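Local coordinates for putative lipoprotein (Bacteroides ovatus, PDB 3OQQ) that is of unknown function but is probably an extracellular lipoprotein, and binds calcium ions in the crystal, at residues A[248-258]-A[269-279]. Residues are numbered along the deposited sequence; the frame is centred on the assembly and turned at random.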
loop_
_atom_site.group_PDB
_atom_site.type_symbol
_atom_site.label_atom_id
_atom_site.label_comp_id
_atom_site.label_asym_id
_atom_site.label_seq_id
_atom_site.Cartn_x
_atom_site.Cartn_y
_atom_site.Cartn_z
ATOM N N THR A 248 -11.866 10.159 23.716
ATOM C CA THR A 248 -13.177 10.800 23.726
ATOM C C THR A 248 -14.279 9.880 24.315
ATOM O O THR A 248 -15.414 10.332 24.502
ATOM C CB THR A 248 -13.506 11.276 22.315
ATOM O OG1 THR A 248 -13.329 10.178 21.416
ATOM C CG2 THR A 248 -12.623 12.433 21.883
ATOM N N ARG A 249 -13.942 8.616 24.632
ATOM C CA ARG A 249 -14.878 7.680 25.239
ATOM C C ARG A 249 -14.162 6.861 26.310
ATOM O O ARG A 249 -12.937 6.727 26.272
ATOM C CB ARG A 249 -15.543 6.780 24.172
ATOM C CG ARG A 249 -14.789 5.499 23.763
ATOM C CD ARG A 249 -15.620 4.724 22.754
ATOM N NE ARG A 249 -15.233 3.319 22.585
ATOM C CZ ARG A 249 -15.772 2.526 21.664
ATOM N NH1 ARG A 249 -16.699 2.994 20.839
ATOM N NH2 ARG A 249 -15.393 1.256 21.564
ATOM N N LYS A 250 -14.923 6.345 27.280
ATOM C CA LYS A 250 -14.394 5.506 28.364
ATOM C C LYS A 250 -14.405 4.033 27.949
ATOM O O LYS A 250 -13.612 3.246 28.478
ATOM C CB LYS A 250 -15.201 5.710 29.668
ATOM N N GLU A 251 -15.284 3.663 26.987
ATOM C CA GLU A 251 -15.409 2.289 26.496
ATOM C C GLU A 251 -14.119 1.863 25.787
ATOM O O GLU A 251 -13.585 2.641 24.985
ATOM C CB GLU A 251 -16.615 2.104 25.550
ATOM C CG GLU A 251 -17.942 2.619 26.098
ATOM C CD GLU A 251 -18.214 4.066 25.728
ATOM O OE1 GLU A 251 -17.690 4.963 26.427
ATOM O OE2 GLU A 251 -18.903 4.304 24.710
ATOM N N PRO A 252 -13.591 0.643 26.071
ATOM C CA PRO A 252 -12.357 0.223 25.400
ATOM C C PRO A 252 -12.570 -0.062 23.915
ATOM O O PRO A 252 -13.696 -0.299 23.465
ATOM C CB PRO A 252 -11.947 -1.040 26.159
ATOM C CG PRO A 252 -13.188 -1.580 26.702
ATOM C CD PRO A 252 -14.087 -0.404 26.989
ATOM N N ARG A 253 -11.465 -0.045 23.157
ATOM C CA ARG A 253 -11.497 -0.311 21.731
ATOM C C ARG A 253 -10.734 -1.597 21.495
ATOM O O ARG A 253 -10.141 -2.126 22.448
ATOM C CB ARG A 253 -10.930 0.895 20.951
ATOM C CG ARG A 253 -11.564 2.237 21.394
ATOM C CD ARG A 253 -10.975 3.382 20.604
ATOM N NE ARG A 253 -11.397 4.698 21.078
ATOM C CZ ARG A 253 -12.505 5.327 20.693
ATOM N NH1 ARG A 253 -13.386 4.715 19.914
ATOM N NH2 ARG A 253 -12.765 6.552 21.129
ATOM N N PHE A 254 -10.814 -2.167 20.266
ATOM C CA PHE A 254 -10.096 -3.402 19.980
ATOM C C PHE A 254 -9.467 -3.410 18.595
ATOM O O PHE A 254 -9.940 -2.739 17.670
ATOM C CB PHE A 254 -10.991 -4.629 20.164
ATOM C CG PHE A 254 -11.972 -4.955 19.063
ATOM C CD1 PHE A 254 -13.193 -4.282 18.972
ATOM C CD2 PHE A 254 -11.714 -5.983 18.164
ATOM C CE1 PHE A 254 -14.127 -4.623 17.992
ATOM C CE2 PHE A 254 -12.644 -6.314 17.174
ATOM C CZ PHE A 254 -13.838 -5.622 17.089
ATOM N N ALA A 255 -8.394 -4.184 18.450
ATOM C CA ALA A 255 -7.737 -4.375 17.148
ATOM C C ALA A 255 -7.215 -5.790 17.111
ATOM O O ALA A 255 -6.759 -6.287 18.138
ATOM C CB ALA A 255 -6.615 -3.360 16.949
ATOM N N ILE A 256 -7.395 -6.481 15.984
ATOM C CA ILE A 256 -6.928 -7.869 15.804
ATOM C C ILE A 256 -6.179 -7.945 14.475
ATOM O O ILE A 256 -6.781 -7.713 13.423
ATOM C CB ILE A 256 -8.060 -8.938 15.865
ATOM C CG1 ILE A 256 -8.985 -8.779 17.102
ATOM C CG2 ILE A 256 -7.472 -10.358 15.761
ATOM C CD1 ILE A 256 -10.347 -9.515 16.985
ATOM N N LEU A 257 -4.890 -8.303 14.525
ATOM C CA LEU A 257 -4.074 -8.433 13.326
ATOM C C LEU A 257 -3.758 -9.900 13.094
ATOM O O LEU A 257 -3.145 -10.546 13.938
ATOM C CB LEU A 257 -2.786 -7.598 13.444
ATOM C CG LEU A 257 -1.704 -7.779 12.384
ATOM C CD1 LEU A 257 -2.218 -7.432 10.976
ATOM C CD2 LEU A 257 -0.514 -6.971 12.746
ATOM N N THR A 258 -4.225 -10.430 11.956
ATOM C CA THR A 258 -4.002 -11.818 11.591
ATOM C C THR A 258 -3.122 -11.851 10.361
ATOM O O THR A 258 -3.375 -11.146 9.387
ATOM C CB THR A 258 -5.333 -12.569 11.394
ATOM O OG1 THR A 258 -6.134 -12.396 12.561
ATOM C CG2 THR A 258 -5.131 -14.075 11.140
ATOM N N ILE A 269 -3.400 -10.844 5.110
ATOM C CA ILE A 269 -3.252 -9.978 6.270
ATOM C C ILE A 269 -4.554 -9.234 6.537
ATOM O O ILE A 269 -5.064 -8.555 5.645
ATOM C CB ILE A 269 -2.053 -8.985 6.042
ATOM C CG1 ILE A 269 -0.739 -9.785 5.838
ATOM C CG2 ILE A 269 -1.907 -7.978 7.228
ATOM C CD1 ILE A 269 0.460 -9.003 5.397
ATOM N N THR A 270 -5.081 -9.335 7.773
ATOM C CA THR A 270 -6.301 -8.593 8.117
ATOM C C THR A 270 -6.134 -7.806 9.423
ATOM O O THR A 270 -5.555 -8.305 10.387
ATOM C CB THR A 270 -7.528 -9.497 8.217
ATOM O OG1 THR A 270 -7.277 -10.491 9.195
ATOM C CG2 THR A 270 -7.916 -10.139 6.882
ATOM N N LEU A 271 -6.675 -6.583 9.432
ATOM C CA LEU A 271 -6.764 -5.704 10.576
ATOM C C LEU A 271 -8.234 -5.546 10.907
ATOM O O LEU A 271 -8.977 -4.892 10.167
ATOM C CB LEU A 271 -6.099 -4.349 10.297
ATOM C CG LEU A 271 -6.216 -3.316 11.445
ATOM C CD1 LEU A 271 -5.565 -3.840 12.759
ATOM C CD2 LEU A 271 -5.616 -2.009 11.037
ATOM N N ASP A 272 -8.662 -6.211 11.985
ATOM C CA ASP A 272 -10.051 -6.220 12.465
ATOM C C ASP A 272 -10.160 -5.215 13.619
ATOM O O ASP A 272 -9.123 -4.832 14.175
ATOM C CB ASP A 272 -10.376 -7.654 12.890
ATOM C CG ASP A 272 -11.824 -8.045 13.155
ATOM O OD1 ASP A 272 -12.711 -7.143 13.149
ATOM O OD2 ASP A 272 -12.063 -9.225 13.395
ATOM N N GLY A 273 -11.372 -4.729 13.915
ATOM C CA GLY A 273 -11.567 -3.744 14.989
ATOM C C GLY A 273 -11.944 -2.338 14.568
ATOM O O GLY A 273 -12.094 -1.436 15.418
ATOM N N LEU A 274 -12.098 -2.134 13.233
ATOM C CA LEU A 274 -12.453 -0.850 12.639
ATOM C C LEU A 274 -13.737 -0.268 13.223
ATOM O O LEU A 274 -13.842 0.946 13.343
ATOM C CB LEU A 274 -12.608 -0.958 11.101
ATOM C CG LEU A 274 -11.420 -1.417 10.278
ATOM C CD1 LEU A 274 -11.736 -1.223 8.745
ATOM C CD2 LEU A 274 -10.129 -0.684 10.710
ATOM N N THR A 275 -14.710 -1.124 13.575
ATOM C CA THR A 275 -15.988 -0.672 14.149
ATOM C C THR A 275 -15.804 0.057 15.524
ATOM O O THR A 275 -16.678 0.836 15.931
ATOM C CB THR A 275 -16.931 -1.881 14.273
ATOM O OG1 THR A 275 -18.275 -1.439 14.273
ATOM C CG2 THR A 275 -16.645 -2.779 15.493
ATOM N N SER A 276 -14.684 -0.231 16.241
ATOM C CA SER A 276 -14.449 0.299 17.590
ATOM C C SER A 276 -13.756 1.665 17.568
ATOM O O SER A 276 -13.568 2.239 18.632
ATOM C CB SER A 276 -13.623 -0.697 18.412
ATOM O OG SER A 276 -12.244 -0.731 18.057
ATOM N N LEU A 277 -13.391 2.199 16.359
ATOM C CA LEU A 277 -12.648 3.462 16.236
ATOM C C LEU A 277 -13.524 4.687 16.370
ATOM O O LEU A 277 -13.086 5.694 16.944
ATOM C CB LEU A 277 -11.859 3.531 14.932
ATOM C CG LEU A 277 -10.881 2.383 14.662
ATOM C CD1 LEU A 277 -10.191 2.615 13.401
ATOM C CD2 LEU A 277 -9.869 2.196 15.836
HETATM N N MSE A 278 -14.744 4.624 15.824
HETATM C CA MSE A 278 -15.699 5.716 15.972
HETATM C C MSE A 278 -16.238 5.780 17.421
HETATM O O MSE A 278 -16.036 4.843 18.205
HETATM C CB MSE A 278 -16.862 5.549 14.991
HETATM C CG MSE A 278 -17.793 4.380 15.336
HETATM SE SE MSE A 278 -19.135 4.066 13.989
HETATM C CE MSE A 278 -17.904 4.027 12.387
ATOM N N ASP A 279 -16.949 6.873 17.756
ATOM C CA ASP A 279 -17.573 7.046 19.066
ATOM C C ASP A 279 -19.062 6.827 18.972
ATOM O O ASP A 279 -19.690 6.460 19.971
ATOM C CB ASP A 279 -17.277 8.433 19.632
ATOM C CG ASP A 279 -15.856 8.570 20.132
ATOM O OD1 ASP A 279 -15.146 7.545 20.202
ATOM O OD2 ASP A 279 -15.445 9.696 20.414
HETATM O O HOH W 1 -17.337 2.424 17.989
HETATM O O HOH W 2 -7.639 -10.135 11.878
HETATM O O HOH W 3 -5.745 -12.735 7.763
#
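R253 reaches from the start of one strand of an antiparallel beta hairpin, 253-263 with 266-272, to the chain that leaves the other. Its NH1 donates to S276 O (2.8 Å) and, less straight, to M278 O, while NH2 forms a salt bridge with D279 OD1 (2.7 Å) on the syn lone pair, the N-H...O angle 169°. Guanidinium and carboxylate lie nearly coplanar, 18° apart. A leucine here would probably leave the D279 carboxylate without its charged mate and the carbonyls of S276 and M278 without their NH1 donor. Over one face of this guanidinium lies R249 CD; R249 NE and NH2 donate to E251 O and P252 O, and a water joins NH1 to T275 O and M278 O. D247, outside these segments, forms a salt bridge with R253 NE.

Beside this site S276 OG accepts a hydrogen bond from F254 N (3.0 Å). CG of F254 stands between its backbone N and carbonyl carbon (chi1 78°), which lays the ring over the backbone just past D272, and G273 CA sits against its face, 3.7 Å from the centroid, in a CH-pi contact. Regular pairing runs from I256 with D272, through the non-hydrogen-bonded pair L257 with L271, to T258 with T270. L257 and L271 pack on L212 of strand 205-215. On the opposite face, one water hydrogen-bonds to I256 O, T258 OG1 and T270 OG1, the last at 2.7 Å.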